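Local coordinates for LPXTG cell wall anchor domain-containing protein (Lactobacillus rhamnosus, PDB 7CBS) that serves as the basal pilin of the SpaCBA pilus, an adhesive subunit that probably links the sortase-assembled fibre to the cell wall, at residues T67-V73 / V134-T140; D76-L80 / A91-L95. All coordinates share one frame; numbering follows the deposited sequence.

Contact 1. Residues T67-V73 / V134-T140; sequences TFTVYDV and VYLFKET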
loop_
_atom_site.group_PDB
_atom_site.type_symbol
_atom_site.label_atom_id
_atom_site.label_comp_id
_atom_site.label_asym_id
_atom_site.label_seq_id
_atom_site.Cartn_x
_atom_site.Cartn_y
_atom_site.Cartn_z
ATOM N N THR A 67 17.329 0.575 12.628
ATOM C CA THR A 67 15.943 0.457 13.153
ATOM C C THR A 67 15.272 1.834 13.147
ATOM O O THR A 67 15.698 2.712 13.930
ATOM C CB THR A 67 15.918 -0.140 14.567
ATOM O OG1 THR A 67 16.658 -1.361 14.564
ATOM C CG2 THR A 67 14.516 -0.411 15.067
ATOM N N PHE A 68 14.265 2.007 12.286
ATOM C CA PHE A 68 13.328 3.154 12.283
ATOM C C PHE A 68 12.026 2.717 12.957
ATOM O O PHE A 68 11.552 1.600 12.682
ATOM C CB PHE A 68 13.106 3.672 10.859
ATOM C CG PHE A 68 14.244 4.510 10.330
ATOM C CD1 PHE A 68 15.350 3.914 9.742
ATOM C CD2 PHE A 68 14.221 5.892 10.441
ATOM C CE1 PHE A 68 16.400 4.685 9.267
ATOM C CE2 PHE A 68 15.268 6.660 9.955
ATOM C CZ PHE A 68 16.353 6.056 9.363
ATOM N N THR A 69 11.488 3.581 13.823
ATOM C CA THR A 69 10.218 3.401 14.573
ATOM C C THR A 69 9.247 4.495 14.117
ATOM O O THR A 69 9.678 5.664 14.047
ATOM C CB THR A 69 10.480 3.431 16.085
ATOM O OG1 THR A 69 11.512 2.487 16.378
ATOM C CG2 THR A 69 9.255 3.120 16.922
ATOM N N VAL A 70 7.999 4.124 13.816
ATOM C CA VAL A 70 6.926 5.058 13.356
ATOM C C VAL A 70 5.896 5.199 14.484
ATOM O O VAL A 70 5.472 4.162 15.032
ATOM C CB VAL A 70 6.283 4.605 12.026
ATOM C CG1 VAL A 70 5.665 3.212 12.108
ATOM C CG2 VAL A 70 5.258 5.612 11.522
ATOM N N TYR A 71 5.547 6.442 14.833
ATOM C CA TYR A 71 4.575 6.804 15.900
ATOM C C TYR A 71 3.414 7.592 15.290
ATOM O O TYR A 71 3.659 8.393 14.376
ATOM C CB TYR A 71 5.233 7.664 16.982
ATOM C CG TYR A 71 6.483 7.090 17.598
ATOM C CD1 TYR A 71 7.714 7.238 16.982
ATOM C CD2 TYR A 71 6.439 6.422 18.810
ATOM C CE1 TYR A 71 8.869 6.716 17.544
ATOM C CE2 TYR A 71 7.586 5.909 19.392
ATOM C CZ TYR A 71 8.807 6.051 18.755
ATOM O OH TYR A 71 9.942 5.540 19.314
ATOM N N ASP A 72 2.202 7.373 15.803
ATOM C CA ASP A 72 0.987 8.183 15.513
ATOM C C ASP A 72 1.043 9.452 16.366
ATOM O O ASP A 72 0.968 9.317 17.599
ATOM C CB ASP A 72 -0.283 7.362 15.765
ATOM C CG ASP A 72 -1.578 8.158 15.706
ATOM O OD1 ASP A 72 -1.624 9.172 14.970
ATOM O OD2 ASP A 72 -2.539 7.760 16.402
ATOM N N VAL A 73 1.178 10.628 15.739
ATOM C CA VAL A 73 1.235 11.951 16.439
ATOM C C VAL A 73 0.049 12.824 16.002
ATOM O O VAL A 73 0.125 14.053 16.197
ATOM C CB VAL A 73 2.583 12.665 16.192
ATOM C CG1 VAL A 73 3.762 11.791 16.581
ATOM C CG2 VAL A 73 2.740 13.154 14.753
ATOM N N VAL A 134 -1.051 11.695 10.963
ATOM C CA VAL A 134 0.308 12.311 10.998
ATOM C C VAL A 134 1.227 11.355 11.757
ATOM O O VAL A 134 0.835 10.914 12.858
ATOM C CB VAL A 134 0.298 13.714 11.634
ATOM C CG1 VAL A 134 1.688 14.345 11.631
ATOM C CG2 VAL A 134 -0.703 14.636 10.946
ATOM N N TYR A 135 2.386 11.039 11.168
ATOM C CA TYR A 135 3.334 10.006 11.656
ATOM C C TYR A 135 4.703 10.649 11.898
ATOM O O TYR A 135 5.114 11.509 11.089
ATOM C CB TYR A 135 3.387 8.841 10.666
ATOM C CG TYR A 135 2.067 8.130 10.502
ATOM C CD1 TYR A 135 1.586 7.287 11.491
ATOM C CD2 TYR A 135 1.281 8.319 9.378
ATOM C CE1 TYR A 135 0.355 6.661 11.376
ATOM C CE2 TYR A 135 0.052 7.695 9.240
ATOM C CZ TYR A 135 -0.410 6.861 10.241
ATOM O OH TYR A 135 -1.610 6.227 10.117
ATOM N N LEU A 136 5.346 10.272 13.008
ATOM C CA LEU A 136 6.743 10.631 13.370
ATOM C C LEU A 136 7.640 9.418 13.099
ATOM O O LEU A 136 7.321 8.329 13.607
ATOM C CB LEU A 136 6.789 11.025 14.851
ATOM C CG LEU A 136 8.181 11.133 15.469
ATOM C CD1 LEU A 136 9.001 12.201 14.767
ATOM C CD2 LEU A 136 8.079 11.415 16.958
ATOM N N PHE A 137 8.721 9.609 12.336
ATOM C CA PHE A 137 9.682 8.549 11.935
ATOM C C PHE A 137 11.044 8.837 12.576
ATOM O O PHE A 137 11.721 9.778 12.124
ATOM C CB PHE A 137 9.775 8.473 10.408
ATOM C CG PHE A 137 8.554 7.902 9.733
ATOM C CD1 PHE A 137 8.368 6.531 9.648
ATOM C CD2 PHE A 137 7.595 8.730 9.174
ATOM C CE1 PHE A 137 7.248 6.004 9.022
ATOM C CE2 PHE A 137 6.472 8.202 8.555
ATOM C CZ PHE A 137 6.299 6.841 8.480
ATOM N N LYS A 138 11.423 8.049 13.588
ATOM C CA LYS A 138 12.696 8.186 14.348
ATOM C C LYS A 138 13.603 6.983 14.070
ATOM O O LYS A 138 13.071 5.870 13.909
ATOM C CB LYS A 138 12.435 8.262 15.856
ATOM C CG LYS A 138 11.498 9.371 16.314
ATOM C CD LYS A 138 11.260 9.352 17.814
ATOM C CE LYS A 138 12.509 9.564 18.642
ATOM N NZ LYS A 138 12.192 9.606 20.091
ATOM N N GLU A 139 14.917 7.220 14.024
ATOM C CA GLU A 139 15.972 6.174 14.062
ATOM C C GLU A 139 16.271 5.872 15.536
ATOM O O GLU A 139 16.852 6.748 16.203
ATOM C CB GLU A 139 17.228 6.644 13.321
ATOM C CG GLU A 139 18.372 5.644 13.371
ATOM C CD GLU A 139 19.664 6.130 12.733
ATOM O OE1 GLU A 139 19.608 6.665 11.610
ATOM O OE2 GLU A 139 20.729 5.973 13.366
ATOM N N THR A 140 15.879 4.687 16.016
ATOM C CA THR A 140 15.919 4.289 17.452
ATOM C C THR A 140 17.058 3.296 17.714
ATOM O O THR A 140 17.289 2.991 18.896
ATOM C CB THR A 140 14.567 3.711 17.892
ATOM O OG1 THR A 140 14.223 2.675 16.973
ATOM C CG2 THR A 140 13.469 4.752 17.938
#
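Thr69 and Lys138 exchange both of their backbone hydrogen bonds, Thr69 N to Lys138 O at 2.8 Å and Lys138 N to Thr69 O at 3.0 Å, and Tyr71 and Leu136 do the same. These two hydrogen-bonded pairs alternate with the non-hydrogen-bonded pairs Phe68-Glu139, Val70-Phe137 and Asp72-Tyr135, which defines regular antiparallel pairing at 155° between strand directions. Thr140 N to Thr67 O and Val73 N to Val134 O extend it at the two ends.

One side-chain hydrogen bond crosses as well: Thr69 OG1 lies 2.8 Å from Thr140 OG1, the two side chains meeting at about a right angle. Gln110 NE2 also bonds Thr69 OG1, so this hydroxyl is held from two strands.

The apolar contacts divide between the sheet's two faces. On one, Val70 CG2 lies over a face of the Phe137 ring, and Glu139 CB makes a CH-pi contact with Phe68, 4.2 Å from the ring centroid and 22° off its normal. On the other, the aliphatic part of Lys138 passes the Tyr71 ring, with Lys138 CD 3.6 Å from Tyr71 CE1.

The two strands form an inner antiparallel pair of the domain's mixed sheet: strand 107-112 continues it beyond 67-72, while strands 118-128 and 152-155 both pair with 131-141. Phe121 of strand 118-128 packs edge-to-face with Phe137.

Contact 2. Residues D76-L80 / A91-L95; sequences DFWQL and AQTTL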
loop_
_atom_site.group_PDB
_atom_site.type_symbol
_atom_site.label_atom_id
_atom_site.label_comp_id
_atom_site.label_asym_id
_atom_site.label_seq_id
_atom_site.Cartn_x
_atom_site.Cartn_y
_atom_site.Cartn_z
ATOM N N ASP A 76 -1.800 15.200 18.868
ATOM C CA ASP A 76 -0.824 16.226 19.326
ATOM C C ASP A 76 -0.549 17.203 18.179
ATOM O O ASP A 76 -0.494 18.419 18.446
ATOM C CB ASP A 76 0.475 15.595 19.838
ATOM C CG ASP A 76 0.323 14.874 21.168
ATOM O OD1 ASP A 76 -0.621 15.212 21.907
ATOM O OD2 ASP A 76 1.146 13.976 21.456
ATOM N N PHE A 77 -0.403 16.694 16.954
ATOM C CA PHE A 77 -0.081 17.507 15.751
ATOM C C PHE A 77 -1.177 18.553 15.526
ATOM O O PHE A 77 -0.830 19.739 15.439
ATOM C CB PHE A 77 0.122 16.642 14.502
ATOM C CG PHE A 77 0.557 17.439 13.296
ATOM C CD1 PHE A 77 1.892 17.761 13.102
ATOM C CD2 PHE A 77 -0.371 17.917 12.383
ATOM C CE1 PHE A 77 2.294 18.519 12.010
ATOM C CE2 PHE A 77 0.029 18.675 11.292
ATOM C CZ PHE A 77 1.365 18.974 11.106
ATOM N N TRP A 78 -2.442 18.136 15.436
ATOM C CA TRP A 78 -3.583 19.041 15.111
ATOM C C TRP A 78 -3.883 19.976 16.289
ATOM O O TRP A 78 -4.409 21.069 16.042
ATOM C CB TRP A 78 -4.827 18.250 14.693
ATOM C CG TRP A 78 -4.626 17.504 13.413
ATOM C CD1 TRP A 78 -4.814 16.170 13.195
ATOM C CD2 TRP A 78 -4.149 18.054 12.172
ATOM N NE1 TRP A 78 -4.506 15.857 11.900
ATOM C CE2 TRP A 78 -4.093 16.991 11.250
ATOM C CE3 TRP A 78 -3.776 19.338 11.750
ATOM C CZ2 TRP A 78 -3.673 17.172 9.934
ATOM C CZ3 TRP A 78 -3.362 19.515 10.449
ATOM C CH2 TRP A 78 -3.306 18.443 9.557
ATOM N N GLN A 79 -3.554 19.547 17.509
ATOM C CA GLN A 79 -3.690 20.352 18.750
ATOM C C GLN A 79 -2.676 21.500 18.693
ATOM O O GLN A 79 -3.041 22.624 19.073
ATOM C CB GLN A 79 -3.503 19.453 19.976
ATOM N N LEU A 80 -1.460 21.226 18.210
ATOM C CA LEU A 80 -0.345 22.207 18.086
ATOM C C LEU A 80 -0.673 23.216 16.981
ATOM O O LEU A 80 -0.504 24.430 17.214
ATOM C CB LEU A 80 0.951 21.450 17.778
ATOM C CG LEU A 80 1.737 20.986 19.000
ATOM C CD1 LEU A 80 2.854 20.049 18.590
ATOM C CD2 LEU A 80 2.288 22.178 19.759
ATOM N N ALA A 91 4.782 23.111 13.403
ATOM C CA ALA A 91 4.269 21.935 14.147
ATOM C C ALA A 91 5.055 20.677 13.750
ATOM O O ALA A 91 5.299 19.821 14.631
ATOM C CB ALA A 91 2.790 21.767 13.887
ATOM N N GLN A 92 5.433 20.564 12.473
ATOM C CA GLN A 92 6.301 19.471 11.958
ATOM C C GLN A 92 7.657 19.537 12.665
ATOM O O GLN A 92 8.161 18.474 13.060
ATOM C CB GLN A 92 6.485 19.577 10.442
ATOM C CG GLN A 92 5.310 19.031 9.649
ATOM C CD GLN A 92 5.589 19.053 8.168
ATOM O OE1 GLN A 92 5.671 20.109 7.549
ATOM N NE2 GLN A 92 5.740 17.872 7.585
ATOM N N THR A 93 8.219 20.739 12.808
ATOM C CA THR A 93 9.549 20.999 13.425
ATOM C C THR A 93 9.486 20.735 14.934
ATOM O O THR A 93 10.452 20.165 15.459
ATOM C CB THR A 93 10.022 22.429 13.131
ATOM O OG1 THR A 93 10.210 22.526 11.718
ATOM C CG2 THR A 93 11.304 22.791 13.847
ATOM N N THR A 94 8.400 21.143 15.598
ATOM C CA THR A 94 8.189 20.976 17.063
ATOM C C THR A 94 8.107 19.481 17.405
ATOM O O THR A 94 8.774 19.063 18.376
ATOM C CB THR A 94 6.953 21.752 17.535
ATOM O OG1 THR A 94 7.213 23.144 17.349
ATOM C CG2 THR A 94 6.609 21.497 18.986
ATOM N N LEU A 95 7.335 18.707 16.634
ATOM C CA LEU A 95 7.124 17.252 16.872
ATOM C C LEU A 95 8.324 16.436 16.369
ATOM O O LEU A 95 8.378 15.235 16.683
ATOM C CB LEU A 95 5.834 16.798 16.178
ATOM C CG LEU A 95 4.525 17.122 16.894
ATOM C CD1 LEU A 95 3.394 16.324 16.274
ATOM C CD2 LEU A 95 4.621 16.843 18.391
#
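An alpha-alpha hairpin, two successive helices 74-84 and 88-95 joined by a short connection, is closed here by apolar side chains. The two axes approach to 9.9 Å at 131°, so the helices run roughly antiparallel but splayed. The backbones come nearest at Leu80 and Ala91, whose CA atoms are 6.1 Å apart, toward the connected ends of the two helices.

Two side chains of each helix carry most of the contact. Phe77 has CG anti to its backbone N (chi1 -175°), which swings the ring across to the second helix; there Phe77 CE1 reaches Ala91 CB at 3.8 Å and Gln92 CG at 3.9 Å. The Ala91 methyl points toward the first helix and meets the ring obliquely. Leu95 forks between two partners. Its CD1 branch sits at the edge of the Phe77 ring, in the ring plane, 3.7 Å from Phe77 CB, while Leu95 CD2 meets Leu80 CD1 at 3.7 Å. Leu80 CD1 also touches Thr94 CG2, at 4.0 Å.

Polar groups turn to partners elsewhere: Asp76 OD2 bonds Tyr100 OH, and Gln92 NE2 bonds Val153 O. Strand 152-155 lies against the hairpin, Val153 touching Phe77 and Leu95, and Val155 also meeting Phe77.

Contact 2 is nested within the chain loop that contact 1 closes: strand 67-72 leads through Val73, an N-cap residue, straight into helix 74-84, helix 88-95 follows, and the chain returns later as strand 131-141. The contact centres are 14 Å apart, yet they touch directly. Val73 CG2 meets Leu95 CD1 at 3.6 Å, and Val134 CG2 meets Phe77 CD2 at 3.6 Å, so the Val73-Val134 end of the strand pair packs against the helical hairpin. Contact 1 lies near the chain centre, contact 2 about 13 Å from it. Both lie in the Gram-positive pilin N-terminal (D1-type) domain, which combines a central sheet with a helical excursion packed against it.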